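Local coordinates for protein 2-amino-4-hydroxy-6-hydroxymethyldihydropteridine pyrophosphokinase (Haemophilus influenzae, PDB 1CBK) that probably catalyses the transfer of pyrophosphate from ATP to 6-hydroxymethyl-7,8-dihydropterin, a step in folate biosynthesis, at residues Ser27-Thr32 / Thr63-Leu68; Asp50-Val55 / Trp89-Leu94. All blocks are in the same frame, centred on the assembly; numbering follows the deposited sequence.

Contact 1: residues Ser27-Thr32 / Thr63-Leu68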
# COMPACT_ATOMS: atom_id res chain seq x y z
N SER A 27 7.17 -23.89 10.29
CA SER A 27 6.89 -25.30 10.09
C SER A 27 6.76 -26.09 11.42
O SER A 27 6.09 -27.13 11.46
CB SER A 27 7.97 -25.95 9.21
OG SER A 27 9.15 -26.14 9.95
N GLN A 28 7.38 -25.58 12.49
CA GLN A 28 7.37 -26.23 13.81
C GLN A 28 6.23 -25.78 14.75
O GLN A 28 6.15 -26.24 15.88
CB GLN A 28 8.73 -26.02 14.50
CG GLN A 28 9.89 -26.69 13.77
CD GLN A 28 11.24 -26.43 14.42
OE1 GLN A 28 11.45 -25.40 15.06
NE2 GLN A 28 12.19 -27.34 14.21
N LEU A 29 5.40 -24.85 14.31
CA LEU A 29 4.29 -24.37 15.12
C LEU A 29 3.26 -25.48 15.41
O LEU A 29 2.94 -26.28 14.54
CB LEU A 29 3.58 -23.19 14.42
CG LEU A 29 4.33 -21.87 14.33
CD1 LEU A 29 3.49 -20.86 13.55
CD2 LEU A 29 4.66 -21.36 15.73
N SER A 30 2.76 -25.52 16.63
CA SER A 30 1.75 -26.51 16.99
C SER A 30 0.53 -26.27 16.11
O SER A 30 0.24 -25.12 15.74
CB SER A 30 1.29 -26.32 18.43
OG SER A 30 2.36 -26.48 19.34
N ASN A 31 -0.15 -27.35 15.76
CA ASN A 31 -1.39 -27.31 14.98
C ASN A 31 -1.27 -26.55 13.68
O ASN A 31 -2.26 -26.00 13.20
CB ASN A 31 -2.51 -26.71 15.84
CG ASN A 31 -2.86 -27.59 17.02
OD1 ASN A 31 -2.86 -28.81 16.91
ND2 ASN A 31 -3.14 -26.98 18.16
N THR A 32 -0.09 -26.63 13.07
CA THR A 32 0.18 -25.93 11.83
C THR A 32 1.08 -26.81 10.99
O THR A 32 1.92 -27.53 11.51
CB THR A 32 0.88 -24.59 12.13
OG1 THR A 32 0.11 -23.86 13.10
CG2 THR A 32 1.06 -23.75 10.86
N THR A 63 -3.56 -24.44 9.18
CA THR A 63 -3.48 -24.29 10.61
C THR A 63 -4.84 -24.33 11.31
O THR A 63 -5.89 -24.07 10.69
CB THR A 63 -2.75 -22.96 10.97
OG1 THR A 63 -2.50 -22.89 12.38
CG2 THR A 63 -3.58 -21.75 10.58
N GLU A 64 -4.79 -24.64 12.60
CA GLU A 64 -5.98 -24.66 13.43
C GLU A 64 -5.87 -23.53 14.43
O GLU A 64 -6.75 -23.35 15.27
CB GLU A 64 -6.16 -26.02 14.11
CG GLU A 64 -6.37 -27.14 13.07
CD GLU A 64 -6.85 -28.46 13.67
OE1 GLU A 64 -6.93 -28.57 14.91
OE2 GLU A 64 -7.16 -29.38 12.89
N LEU A 65 -4.79 -22.74 14.33
CA LEU A 65 -4.60 -21.59 15.20
C LEU A 65 -5.58 -20.50 14.75
O LEU A 65 -5.84 -20.36 13.55
CB LEU A 65 -3.15 -21.03 15.11
CG LEU A 65 -1.94 -21.89 15.55
CD1 LEU A 65 -0.61 -21.16 15.30
CD2 LEU A 65 -2.05 -22.25 17.02
N SER A 66 -6.16 -19.78 15.71
CA SER A 66 -7.09 -18.68 15.40
C SER A 66 -6.23 -17.55 14.81
O SER A 66 -4.99 -17.57 14.91
CB SER A 66 -7.78 -18.21 16.69
OG SER A 66 -6.88 -17.47 17.49
N PRO A 67 -6.86 -16.55 14.18
CA PRO A 67 -6.06 -15.46 13.59
C PRO A 67 -5.13 -14.76 14.58
O PRO A 67 -3.97 -14.52 14.27
CB PRO A 67 -7.13 -14.49 13.06
CG PRO A 67 -8.27 -15.39 12.72
CD PRO A 67 -8.30 -16.40 13.85
N LEU A 68 -5.63 -14.42 15.77
CA LEU A 68 -4.81 -13.73 16.76
C LEU A 68 -3.71 -14.62 17.37
O LEU A 68 -2.66 -14.11 17.74
CB LEU A 68 -5.67 -13.08 17.84
CG LEU A 68 -6.47 -11.85 17.40
CD1 LEU A 68 -7.35 -11.37 18.55
CD2 LEU A 68 -5.55 -10.73 16.93
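T32 and T63 face each other as an antiparallel, non-hydrogen-bonded pair with their CA atoms 4.2 Å apart, and one residue further the backbone N of E64 donates to N31 O at 2.9 Å. T63 CA also makes a CA-H···O contact with N31 O. The threonine side chains lie side by side, pointing the same way, and their hydroxyls meet, T32 OG1 to T63 OG1 at 2.9 Å. With OG1 anti to the backbone N (chi1 -172°), the T63 hydroxyl lies close to both T32 OG1 and N31 O. The same oxygen accepts from L65 N at 3.0 Å, forming an ST turn that bends the chain out of the strand. T32 OG1 in turn donates to S30 O from above the carbonyl plane. Threonine suits both places, since its branching at CB favours an extended backbone, and its hydroxyl can bond to the adjoining turn. L65 crosses T32 at about a right angle and brings CD1 to 3.6 Å from T32 OG1, laying an apolar branch over the hydroxyl pair; L29 CD1 reaches the same methyl more loosely at 4.5 Å. Both leucines also pack on E73 of helix 67-80. A type II turn spans L29 to T32, with N31 in the left-handed conformation that asparagine tolerates well. S66 then takes the N-cap position of helix 67-80. The arrangement is that of neighbouring antiparallel strand ends, where one strand begins after a helix and the other gives way to one, at one end of the antiparallel sheet in the alpha+beta fold of HPPK.

Contact 2: residues Asp50-Val55 / Trp89-Leu94. With ROI (7,8-dihydro-7,7-dimethyl-6-hydroxypterin), chain D; SO4 (sulfate ion), chain C.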
# COMPACT_ATOMS: atom_id res chain seq x y z
N ASP A 50 18.36 3.86 -0.70
CA ASP A 50 19.68 3.63 -0.11
C ASP A 50 19.68 2.50 0.93
O ASP A 50 20.16 2.66 2.06
CB ASP A 50 20.24 4.94 0.49
CG ASP A 50 19.33 5.56 1.54
OD1 ASP A 50 18.17 5.12 1.69
OD2 ASP A 50 19.78 6.51 2.22
N GLN A 51 19.08 1.36 0.56
CA GLN A 51 19.03 0.19 1.46
C GLN A 51 19.23 -1.02 0.57
O GLN A 51 19.08 -0.92 -0.66
CB GLN A 51 17.70 0.11 2.22
CG GLN A 51 16.48 -0.13 1.36
CD GLN A 51 15.21 -0.17 2.20
OE1 GLN A 51 15.13 -0.90 3.19
NE2 GLN A 51 14.23 0.65 1.84
N PRO A 52 19.64 -2.16 1.15
CA PRO A 52 19.84 -3.32 0.28
C PRO A 52 18.54 -3.86 -0.33
O PRO A 52 17.44 -3.62 0.20
CB PRO A 52 20.48 -4.35 1.21
CG PRO A 52 21.10 -3.51 2.33
CD PRO A 52 20.06 -2.47 2.54
N ASP A 53 18.67 -4.57 -1.44
CA ASP A 53 17.53 -5.21 -2.08
C ASP A 53 17.00 -6.25 -1.09
O ASP A 53 17.77 -6.84 -0.32
CB ASP A 53 17.97 -5.94 -3.34
CG ASP A 53 18.19 -5.01 -4.52
OD1 ASP A 53 17.89 -3.79 -4.42
OD2 ASP A 53 18.65 -5.52 -5.57
N TYR A 54 15.70 -6.52 -1.17
CA TYR A 54 15.06 -7.48 -0.28
C TYR A 54 15.01 -8.86 -0.86
O TYR A 54 15.17 -9.02 -2.08
CB TYR A 54 13.62 -7.05 -0.01
CG TYR A 54 13.49 -5.95 1.01
CD1 TYR A 54 13.79 -4.61 0.67
CD2 TYR A 54 13.06 -6.23 2.29
CE1 TYR A 54 13.65 -3.59 1.64
CE2 TYR A 54 12.93 -5.22 3.25
CZ TYR A 54 13.22 -3.92 2.93
OH TYR A 54 13.07 -2.98 3.90
N VAL A 55 14.85 -9.85 0.01
CA VAL A 55 14.64 -11.24 -0.42
C VAL A 55 13.20 -11.51 0.12
O VAL A 55 12.91 -11.24 1.30
CB VAL A 55 15.68 -12.25 0.13
CG1 VAL A 55 15.34 -13.67 -0.37
CG2 VAL A 55 17.07 -11.88 -0.38
N TRP A 89 10.19 2.32 6.74
CA TRP A 89 10.37 2.04 5.32
C TRP A 89 11.78 1.60 4.98
O TRP A 89 12.10 1.42 3.80
CB TRP A 89 10.01 3.24 4.43
CG TRP A 89 8.64 3.74 4.59
CD1 TRP A 89 8.26 4.90 5.20
CD2 TRP A 89 7.44 3.13 4.10
NE1 TRP A 89 6.90 5.06 5.10
CE2 TRP A 89 6.37 3.98 4.43
CE3 TRP A 89 7.17 1.95 3.40
CZ2 TRP A 89 5.04 3.70 4.10
CZ3 TRP A 89 5.84 1.66 3.05
CH2 TRP A 89 4.80 2.54 3.41
N GLY A 90 12.61 1.38 6.00
CA GLY A 90 13.98 0.97 5.75
C GLY A 90 14.32 -0.48 6.09
O GLY A 90 13.43 -1.33 6.20
N GLU A 91 15.61 -0.70 6.37
CA GLU A 91 16.17 -2.01 6.69
C GLU A 91 15.53 -2.79 7.86
O GLU A 91 15.29 -2.24 8.92
CB GLU A 91 17.67 -1.89 6.94
CG GLU A 91 18.47 -1.18 5.84
CD GLU A 91 18.52 0.35 5.97
OE1 GLU A 91 17.83 0.95 6.83
OE2 GLU A 91 19.28 0.96 5.19
N ARG A 92 15.32 -4.09 7.67
CA ARG A 92 14.75 -4.95 8.70
C ARG A 92 15.29 -6.36 8.45
O ARG A 92 15.41 -6.80 7.31
CB ARG A 92 13.22 -4.97 8.61
CG ARG A 92 12.73 -5.55 7.27
CD ARG A 92 11.44 -4.94 6.83
NE ARG A 92 11.56 -3.49 6.78
CZ ARG A 92 10.70 -2.67 7.36
NH1 ARG A 92 9.63 -3.16 7.99
NH2 ARG A 92 10.89 -1.36 7.28
N THR A 93 15.61 -7.08 9.52
CA THR A 93 16.12 -8.43 9.40
C THR A 93 15.02 -9.42 8.99
O THR A 93 15.31 -10.44 8.37
CB THR A 93 16.77 -8.90 10.71
OG1 THR A 93 15.83 -8.76 11.77
CG2 THR A 93 18.03 -8.05 11.05
N LEU A 94 13.77 -9.13 9.34
CA LEU A 94 12.65 -10.01 9.01
C LEU A 94 11.27 -9.41 9.30
O LEU A 94 11.07 -8.76 10.32
CB LEU A 94 12.75 -11.33 9.83
CG LEU A 94 11.64 -12.39 9.66
CD1 LEU A 94 11.86 -13.14 8.35
CD2 LEU A 94 11.66 -13.35 10.83
N1 ROI D . 10.65 -3.69 -0.20
C2 ROI D . 10.77 -4.96 -0.74
N2 ROI D . 11.27 -5.05 -2.01
N3 ROI D . 10.43 -6.08 -0.08
C4 ROI D . 9.92 -6.05 1.17
O4 ROI D . 9.64 -7.07 1.81
C4A ROI D . 9.71 -4.77 1.78
N5 ROI D . 9.20 -4.68 2.98
C6 ROI D . 8.97 -3.49 3.63
C7 ROI D . 9.17 -2.16 2.85
C16 ROI D . 7.79 -1.61 2.33
C15 ROI D . 9.91 -1.13 3.71
N8 ROI D . 9.96 -2.35 1.60
C8A ROI D . 10.12 -3.59 1.00
O9 ROI D . 8.59 -3.59 4.84
S SO4 C . 7.72 0.06 8.73
O1 SO4 C . 6.49 0.59 7.90
O2 SO4 C . 7.55 -1.54 9.02
O3 SO4 C . 8.92 0.34 7.90
O4 SO4 C . 7.84 0.80 10.16
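Q51 meets the backbone of W89-E91 with its amide: NE2 donates to W89 O at 3.0 Å, in the carbonyl plane, and also to P48 O. Its OE1 lies near Y54 OH and takes a weak bond from N11 ND2, so a glutamine, donor and acceptor in one flat group, suits the place. G90 O is gripped side-on by R92, through NE at 2.9 Å and NH2 at 2.8 Å, both close to the guanidinium plane. The single N-H of NE is shared between G90 O and Y54 OH, the latter at 3.3 Å, tilted 30° from that plane. NH1 is divided between sulfate O2 (2.8 Å) and D95 OD2; NH2 also binds sulfate O3, which W89 N holds at 2.6 Å; the ion probably comes from the crystallisation liquor. This is the pterin pocket of HPPK, where the Y54 ring lies against the bound pterin analogue, ROI C8A standing 3.5 Å above the ring centre. S43 OG, K44 O, L46 O and N56 ND2 hydrogen-bond to the analogue, whose O9 sits over a guanidinium face. Farther out, chi2 (86°) turns CD of E91 toward Q51 CB, and the carboxylates of D50 and E91 pair with R87.

Contacts 1 and 2 lie on opposite sides of the chain's centre, their own centres 27 Å apart and their nearest atoms about 11 Å apart. Their segments alternate along the chain: 27-32, then 50-55, 63-68 and 89-94. Strand 54-63 joins them directly, starting in contact 2 beside the pterin and ending in contact 1; its neighbour in the antiparallel sheet, strand 32-43, starts in contact 1 and runs back toward the pocket end. Helix 67-80 follows from contact 1, and the loop after it carries 89-94 into contact 2. One end of the sheet thus holds turns between strands and helices, while the other bears the ligand-binding loops.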